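Local coordinates for PrgX (PDB 2AWI), which acts as the receptor for the peptide sex pheromone cCF10 in Enterococcus faecalis and as a probably DNA-binding repressor in the control of conjugation, at residues I178-T192 with H219-Y232. The protein carries 1 engineered substitution. Sequence-based numbering, arbitrary orientation.
Sequences IVDSFGKDYDLTIQT and HLKTIKNISINGYY
Loop 178-183 and the start of helix 184-203 run beside the linker between helices 207-220 and 230-248, with CA atoms 5.6 Å apart at Ser181 and Ile226. Gly183 and Asn229 are the N-caps of helices 184-203 and 230-248.

Asp187 ties the loops together. Its OD1 accepts from Ser227 N at 2.7 Å; the N-H comes from above the carboxylate plane, 38° out of it, and the bond is bent. The other oxygen, OD2, accepts from Ser181 OG on its syn lone pair, 2.9 Å away. A water also donates to OD1 and to Asn225 O. These bonds fix the rotation of the buried carboxylate. Ile226 CD1 lies against Asp187 CG at 3.4 Å. Lys184 runs its aliphatic chain past Ser227 OG, and its NZ pairs with Asp185 of the second subunit.

At one end Leu220 CD2 packs on Ile178 CB at 3.5 Å and also reaches Ile190 CD1. Ile223 branches at CB: CD1 meets Ile178 CG2, while CG2 lies over Ser181 CB.

At the other end Tyr232 OH donates to Thr192 OG1 at 2.9 Å, and Thr192 OG1 in turn donates to Leu188 O. Leu188 CD2 approaches Tyr232 CE1, the two side chains crossing at about a right angle. Gln191 CB sits at the edge of the same ring, and Gln191 CG packs on Leu220 CD1 at 3.5 Å. Asn229 OD1 caps helix 230-248 by accepting from Tyr232 N at 2.8 Å, and Asn229 CG lies over one ring face.

The end of helix 207-220, the linker and the start of helix 230-248 thus pack on the start of helix 184-203, beside Asp185 of the second subunit, in the all-helical region assigned to the TPR-like C-terminal family.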
loop_
_atom_site.group_PDB
_atom_site.type_symbol
_atom_site.label_atom_id
_atom_site.label_comp_id
_atom_site.label_asym_id
_atom_site.label_seq_id
_atom_site.Cartn_x
_atom_site.Cartn_y
_atom_site.Cartn_z
ATOM N N ILE A 178 -37.812 -2.415 3.515
ATOM C CA ILE A 178 -38.261 -3.769 3.211
ATOM C C ILE A 178 -38.414 -4.491 4.552
ATOM O O ILE A 178 -37.597 -4.303 5.464
ATOM C CB ILE A 178 -37.221 -4.536 2.342
ATOM C CG1 ILE A 178 -36.947 -3.776 1.034
ATOM C CG2 ILE A 178 -37.723 -5.949 2.055
ATOM C CD1 ILE A 178 -38.153 -3.587 0.132
ATOM N N VAL A 179 -39.455 -5.310 4.677
ATOM C CA VAL A 179 -39.687 -6.036 5.918
ATOM C C VAL A 179 -39.494 -7.550 5.786
ATOM O O VAL A 179 -38.977 -8.199 6.700
ATOM C CB VAL A 179 -41.114 -5.757 6.465
ATOM C CG1 VAL A 179 -41.339 -4.255 6.571
ATOM C CG2 VAL A 179 -42.163 -6.387 5.558
ATOM N N ASP A 180 -39.900 -8.109 4.651
ATOM C CA ASP A 180 -39.775 -9.547 4.423
ATOM C C ASP A 180 -39.026 -9.881 3.146
ATOM O O ASP A 180 -39.086 -9.138 2.175
ATOM C CB ASP A 180 -41.165 -10.186 4.357
ATOM C CG ASP A 180 -41.923 -10.069 5.660
ATOM O OD1 ASP A 180 -43.170 -10.075 5.624
ATOM O OD2 ASP A 180 -41.274 -9.980 6.721
ATOM N N SER A 181 -38.317 -11.007 3.160
ATOM C CA SER A 181 -37.581 -11.474 1.988
ATOM C C SER A 181 -38.476 -12.470 1.283
ATOM O O SER A 181 -39.052 -13.334 1.928
ATOM C CB SER A 181 -36.295 -12.192 2.388
ATOM O OG SER A 181 -35.831 -13.000 1.315
ATOM N N PHE A 182 -38.595 -12.359 -0.033
ATOM C CA PHE A 182 -39.442 -13.280 -0.781
ATOM C C PHE A 182 -38.702 -14.025 -1.891
ATOM O O PHE A 182 -39.228 -14.187 -2.991
ATOM C CB PHE A 182 -40.646 -12.527 -1.359
ATOM C CG PHE A 182 -41.625 -12.067 -0.315
ATOM C CD1 PHE A 182 -42.232 -12.986 0.538
ATOM C CD2 PHE A 182 -41.935 -10.719 -0.172
ATOM C CE1 PHE A 182 -43.134 -12.568 1.519
ATOM C CE2 PHE A 182 -42.836 -10.292 0.806
ATOM C CZ PHE A 182 -43.435 -11.217 1.651
ATOM N N GLY A 183 -37.490 -14.490 -1.591
ATOM C CA GLY A 183 -36.709 -15.208 -2.585
ATOM C C GLY A 183 -35.511 -14.417 -3.089
ATOM O O GLY A 183 -35.474 -13.189 -2.978
ATOM N N LYS A 184 -34.533 -15.122 -3.654
ATOM C CA LYS A 184 -33.328 -14.493 -4.177
ATOM C C LYS A 184 -33.601 -13.513 -5.320
ATOM O O LYS A 184 -32.965 -12.470 -5.397
ATOM C CB LYS A 184 -32.330 -15.566 -4.616
ATOM C CG LYS A 184 -31.744 -16.352 -3.447
ATOM C CD LYS A 184 -30.613 -17.267 -3.902
ATOM C CE LYS A 184 -29.953 -17.950 -2.720
ATOM N NZ LYS A 184 -30.908 -18.841 -1.975
ATOM N N ASP A 185 -34.540 -13.835 -6.204
ATOM C CA ASP A 185 -34.869 -12.935 -7.309
ATOM C C ASP A 185 -35.375 -11.608 -6.747
ATOM O O ASP A 185 -34.913 -10.536 -7.140
ATOM C CB ASP A 185 -35.955 -13.547 -8.196
ATOM C CG ASP A 185 -35.464 -14.752 -8.980
ATOM O OD1 ASP A 185 -36.317 -15.505 -9.505
ATOM O OD2 ASP A 185 -34.232 -14.934 -9.078
ATOM N N TYR A 186 -36.318 -11.701 -5.813
ATOM C CA TYR A 186 -36.909 -10.532 -5.173
ATOM C C TYR A 186 -35.823 -9.735 -4.442
ATOM O O TYR A 186 -35.738 -8.513 -4.581
ATOM C CB TYR A 186 -38.017 -10.998 -4.215
ATOM C CG TYR A 186 -38.554 -9.943 -3.278
ATOM C CD1 TYR A 186 -38.009 -9.768 -2.004
ATOM C CD2 TYR A 186 -39.608 -9.117 -3.666
ATOM C CE1 TYR A 186 -38.505 -8.791 -1.138
ATOM C CE2 TYR A 186 -40.107 -8.145 -2.815
ATOM C CZ TYR A 186 -39.555 -7.983 -1.556
ATOM O OH TYR A 186 -40.046 -6.998 -0.730
ATOM N N ASP A 187 -34.982 -10.439 -3.688
ATOM C CA ASP A 187 -33.889 -9.808 -2.954
ATOM C C ASP A 187 -32.994 -8.949 -3.855
ATOM O O ASP A 187 -32.651 -7.818 -3.506
ATOM C CB ASP A 187 -33.020 -10.870 -2.279
ATOM C CG ASP A 187 -33.731 -11.582 -1.139
ATOM O OD1 ASP A 187 -33.093 -12.445 -0.505
ATOM O OD2 ASP A 187 -34.915 -11.285 -0.869
ATOM N N LEU A 188 -32.614 -9.491 -5.010
ATOM C CA LEU A 188 -31.738 -8.784 -5.937
ATOM C C LEU A 188 -32.378 -7.485 -6.418
ATOM O O LEU A 188 -31.754 -6.429 -6.416
ATOM C CB LEU A 188 -31.437 -9.666 -7.151
ATOM C CG LEU A 188 -30.115 -9.490 -7.910
ATOM C CD1 LEU A 188 -30.350 -9.832 -9.361
ATOM C CD2 LEU A 188 -29.588 -8.085 -7.800
ATOM N N THR A 189 -33.633 -7.586 -6.826
ATOM C CA THR A 189 -34.385 -6.455 -7.335
ATOM C C THR A 189 -34.550 -5.303 -6.343
ATOM O O THR A 189 -34.405 -4.138 -6.710
ATOM C CB THR A 189 -35.759 -6.919 -7.789
ATOM O OG1 THR A 189 -35.600 -8.020 -8.694
ATOM C CG2 THR A 189 -36.497 -5.787 -8.488
ATOM N N ILE A 190 -34.853 -5.620 -5.092
ATOM C CA ILE A 190 -35.026 -4.578 -4.099
ATOM C C ILE A 190 -33.689 -3.918 -3.771
ATOM O O ILE A 190 -33.656 -2.791 -3.274
ATOM C CB ILE A 190 -35.655 -5.141 -2.815
ATOM C CG1 ILE A 190 -34.700 -6.138 -2.159
ATOM C CG2 ILE A 190 -36.979 -5.828 -3.150
ATOM C CD1 ILE A 190 -35.212 -6.693 -0.861
ATOM N N GLN A 191 -32.592 -4.624 -4.061
ATOM C CA GLN A 191 -31.245 -4.116 -3.806
ATOM C C GLN A 191 -30.740 -3.230 -4.935
ATOM O O GLN A 191 -30.057 -2.238 -4.697
ATOM C CB GLN A 191 -30.263 -5.272 -3.618
ATOM C CG GLN A 191 -30.135 -5.776 -2.193
ATOM C CD GLN A 191 -29.384 -7.093 -2.110
ATOM O OE1 GLN A 191 -29.962 -8.162 -2.303
ATOM N NE2 GLN A 191 -28.087 -7.020 -1.839
ATOM N N THR A 192 -31.073 -3.598 -6.167
ATOM C CA THR A 192 -30.636 -2.844 -7.334
ATOM C C THR A 192 -31.069 -1.385 -7.238
ATOM O O THR A 192 -30.300 -0.480 -7.559
ATOM C CB THR A 192 -31.202 -3.462 -8.630
ATOM O OG1 THR A 192 -30.800 -4.836 -8.714
ATOM C CG2 THR A 192 -30.681 -2.719 -9.861
ATOM N N HIS A 219 -30.295 -1.865 6.380
ATOM C CA HIS A 219 -31.393 -2.473 7.106
ATOM C C HIS A 219 -31.736 -3.842 6.516
ATOM O O HIS A 219 -32.169 -4.745 7.236
ATOM C CB HIS A 219 -32.632 -1.581 7.062
ATOM C CG HIS A 219 -33.830 -2.208 7.699
ATOM N ND1 HIS A 219 -33.867 -2.539 9.037
ATOM C CD2 HIS A 219 -35.000 -2.638 7.170
ATOM C CE1 HIS A 219 -35.007 -3.150 9.301
ATOM N NE2 HIS A 219 -35.713 -3.225 8.188
ATOM N N LEU A 220 -31.554 -3.990 5.206
ATOM C CA LEU A 220 -31.835 -5.256 4.541
ATOM C C LEU A 220 -31.077 -6.397 5.208
ATOM O O LEU A 220 -31.556 -7.530 5.238
ATOM C CB LEU A 220 -31.436 -5.202 3.064
ATOM C CG LEU A 220 -32.193 -4.284 2.101
ATOM C CD1 LEU A 220 -31.714 -4.571 0.679
ATOM C CD2 LEU A 220 -33.690 -4.524 2.198
ATOM N N LYS A 221 -29.897 -6.090 5.745
ATOM C CA LYS A 221 -29.064 -7.094 6.399
ATOM C C LYS A 221 -29.629 -7.631 7.714
ATOM O O LYS A 221 -29.047 -8.535 8.311
ATOM C CB LYS A 221 -27.654 -6.538 6.646
ATOM C CG LYS A 221 -26.870 -6.239 5.375
ATOM C CD LYS A 221 -25.533 -5.562 5.676
ATOM C CE LYS A 221 -24.766 -5.271 4.382
ATOM N NZ LYS A 221 -23.542 -4.434 4.600
ATOM N N THR A 222 -30.752 -7.081 8.169
ATOM C CA THR A 222 -31.362 -7.537 9.416
ATOM C C THR A 222 -32.537 -8.460 9.118
ATOM O O THR A 222 -33.108 -9.067 10.029
ATOM C CB THR A 222 -31.900 -6.360 10.267
ATOM O OG1 THR A 222 -32.909 -5.660 9.530
ATOM C CG2 THR A 222 -30.778 -5.396 10.635
ATOM N N ILE A 223 -32.897 -8.554 7.843
ATOM C CA ILE A 223 -34.012 -9.390 7.429
ATOM C C ILE A 223 -33.674 -10.879 7.443
ATOM O O ILE A 223 -32.581 -11.294 7.054
ATOM C CB ILE A 223 -34.504 -8.992 6.022
ATOM C CG1 ILE A 223 -35.049 -7.560 6.052
ATOM C CG2 ILE A 223 -35.590 -9.949 5.556
ATOM C CD1 ILE A 223 -35.410 -6.999 4.678
ATOM N N LYS A 224 -34.633 -11.674 7.904
ATOM C CA LYS A 224 -34.486 -13.118 7.996
ATOM C C LYS A 224 -34.419 -13.764 6.614
ATOM O O LYS A 224 -35.271 -13.512 5.764
ATOM C CB LYS A 224 -35.667 -13.693 8.781
ATOM C CG LYS A 224 -35.744 -15.207 8.805
ATOM C CD LYS A 224 -37.104 -15.660 9.316
ATOM C CE LYS A 224 -37.246 -17.172 9.260
ATOM N NZ LYS A 224 -38.639 -17.612 9.560
ATOM N N ASN A 225 -33.399 -14.594 6.404
ATOM C CA ASN A 225 -33.194 -15.307 5.141
ATOM C C ASN A 225 -32.958 -14.421 3.918
ATOM O O ASN A 225 -33.243 -14.832 2.791
ATOM C CB ASN A 225 -34.379 -16.237 4.854
ATOM C CG ASN A 225 -34.507 -17.358 5.876
ATOM O OD1 ASN A 225 -33.510 -17.952 6.294
ATOM N ND2 ASN A 225 -35.740 -17.663 6.265
ATOM N N ILE A 226 -32.439 -13.215 4.133
ATOM C CA ILE A 226 -32.173 -12.293 3.029
ATOM C C ILE A 226 -30.898 -12.711 2.294
ATOM O O ILE A 226 -29.978 -13.255 2.897
ATOM C CB ILE A 226 -31.975 -10.839 3.541
ATOM C CG1 ILE A 226 -31.963 -9.861 2.366
ATOM C CG2 ILE A 226 -30.653 -10.725 4.304
ATOM C CD1 ILE A 226 -33.280 -9.750 1.667
ATOM N N SER A 227 -30.846 -12.456 0.995
ATOM C CA SER A 227 -29.663 -12.785 0.209
ATOM C C SER A 227 -29.011 -11.507 -0.290
ATOM O O SER A 227 -29.313 -11.031 -1.385
ATOM C CB SER A 227 -30.027 -13.654 -0.993
ATOM O OG SER A 227 -30.229 -14.998 -0.604
ATOM N N ILE A 228 -28.122 -10.943 0.517
ATOM C CA ILE A 228 -27.434 -9.721 0.125
ATOM C C ILE A 228 -26.467 -10.047 -1.020
ATOM O O ILE A 228 -25.762 -11.053 -0.979
ATOM C CB ILE A 228 -26.627 -9.121 1.316
ATOM C CG1 ILE A 228 -27.553 -8.872 2.515
ATOM C CG2 ILE A 228 -25.946 -7.828 0.882
ATOM C CD1 ILE A 228 -28.628 -7.793 2.253
ATOM N N ASN A 229 -26.443 -9.195 -2.036
ATOM C CA ASN A 229 -25.563 -9.378 -3.180
ATOM C C ASN A 229 -24.188 -8.857 -2.802
ATOM O O ASN A 229 -24.021 -7.667 -2.517
ATOM C CB ASN A 229 -26.106 -8.602 -4.380
ATOM C CG ASN A 229 -25.195 -8.670 -5.596
ATOM O OD1 ASN A 229 -24.039 -8.245 -5.554
ATOM N ND2 ASN A 229 -25.720 -9.201 -6.690
ATOM N N GLY A 230 -23.207 -9.758 -2.801
ATOM C CA GLY A 230 -21.848 -9.397 -2.447
ATOM C C GLY A 230 -21.260 -8.243 -3.241
ATOM O O GLY A 230 -20.568 -7.388 -2.682
ATOM N N TYR A 231 -21.512 -8.216 -4.545
ATOM C CA TYR A 231 -20.992 -7.145 -5.384
ATOM C C TYR A 231 -21.601 -5.805 -4.974
ATOM O O TYR A 231 -20.914 -4.786 -4.930
ATOM C CB TYR A 231 -21.299 -7.421 -6.861
ATOM C CG TYR A 231 -20.659 -8.680 -7.405
ATOM C CD1 TYR A 231 -19.273 -8.864 -7.365
ATOM C CD2 TYR A 231 -21.433 -9.674 -7.992
ATOM C CE1 TYR A 231 -18.684 -10.006 -7.904
ATOM C CE2 TYR A 231 -20.852 -10.818 -8.529
ATOM C CZ TYR A 231 -19.483 -10.976 -8.483
ATOM O OH TYR A 231 -18.931 -12.114 -9.021
ATOM N N TYR A 232 -22.897 -5.817 -4.686
ATOM C CA TYR A 232 -23.611 -4.620 -4.269
ATOM C C TYR A 232 -23.121 -4.156 -2.899
ATOM O O TYR A 232 -22.989 -2.961 -2.648
ATOM C CB TYR A 232 -25.118 -4.904 -4.194
ATOM C CG TYR A 232 -25.843 -4.978 -5.528
ATOM C CD1 TYR A 232 -27.200 -5.282 -5.578
ATOM C CD2 TYR A 232 -25.186 -4.716 -6.730
ATOM C CE1 TYR A 232 -27.894 -5.320 -6.793
ATOM C CE2 TYR A 232 -25.879 -4.753 -7.960
ATOM C CZ TYR A 232 -27.228 -5.054 -7.973
ATOM O OH TYR A 232 -27.923 -5.080 -9.155
HETATM O O HOH W 1 -33.533 -15.134 -0.276
#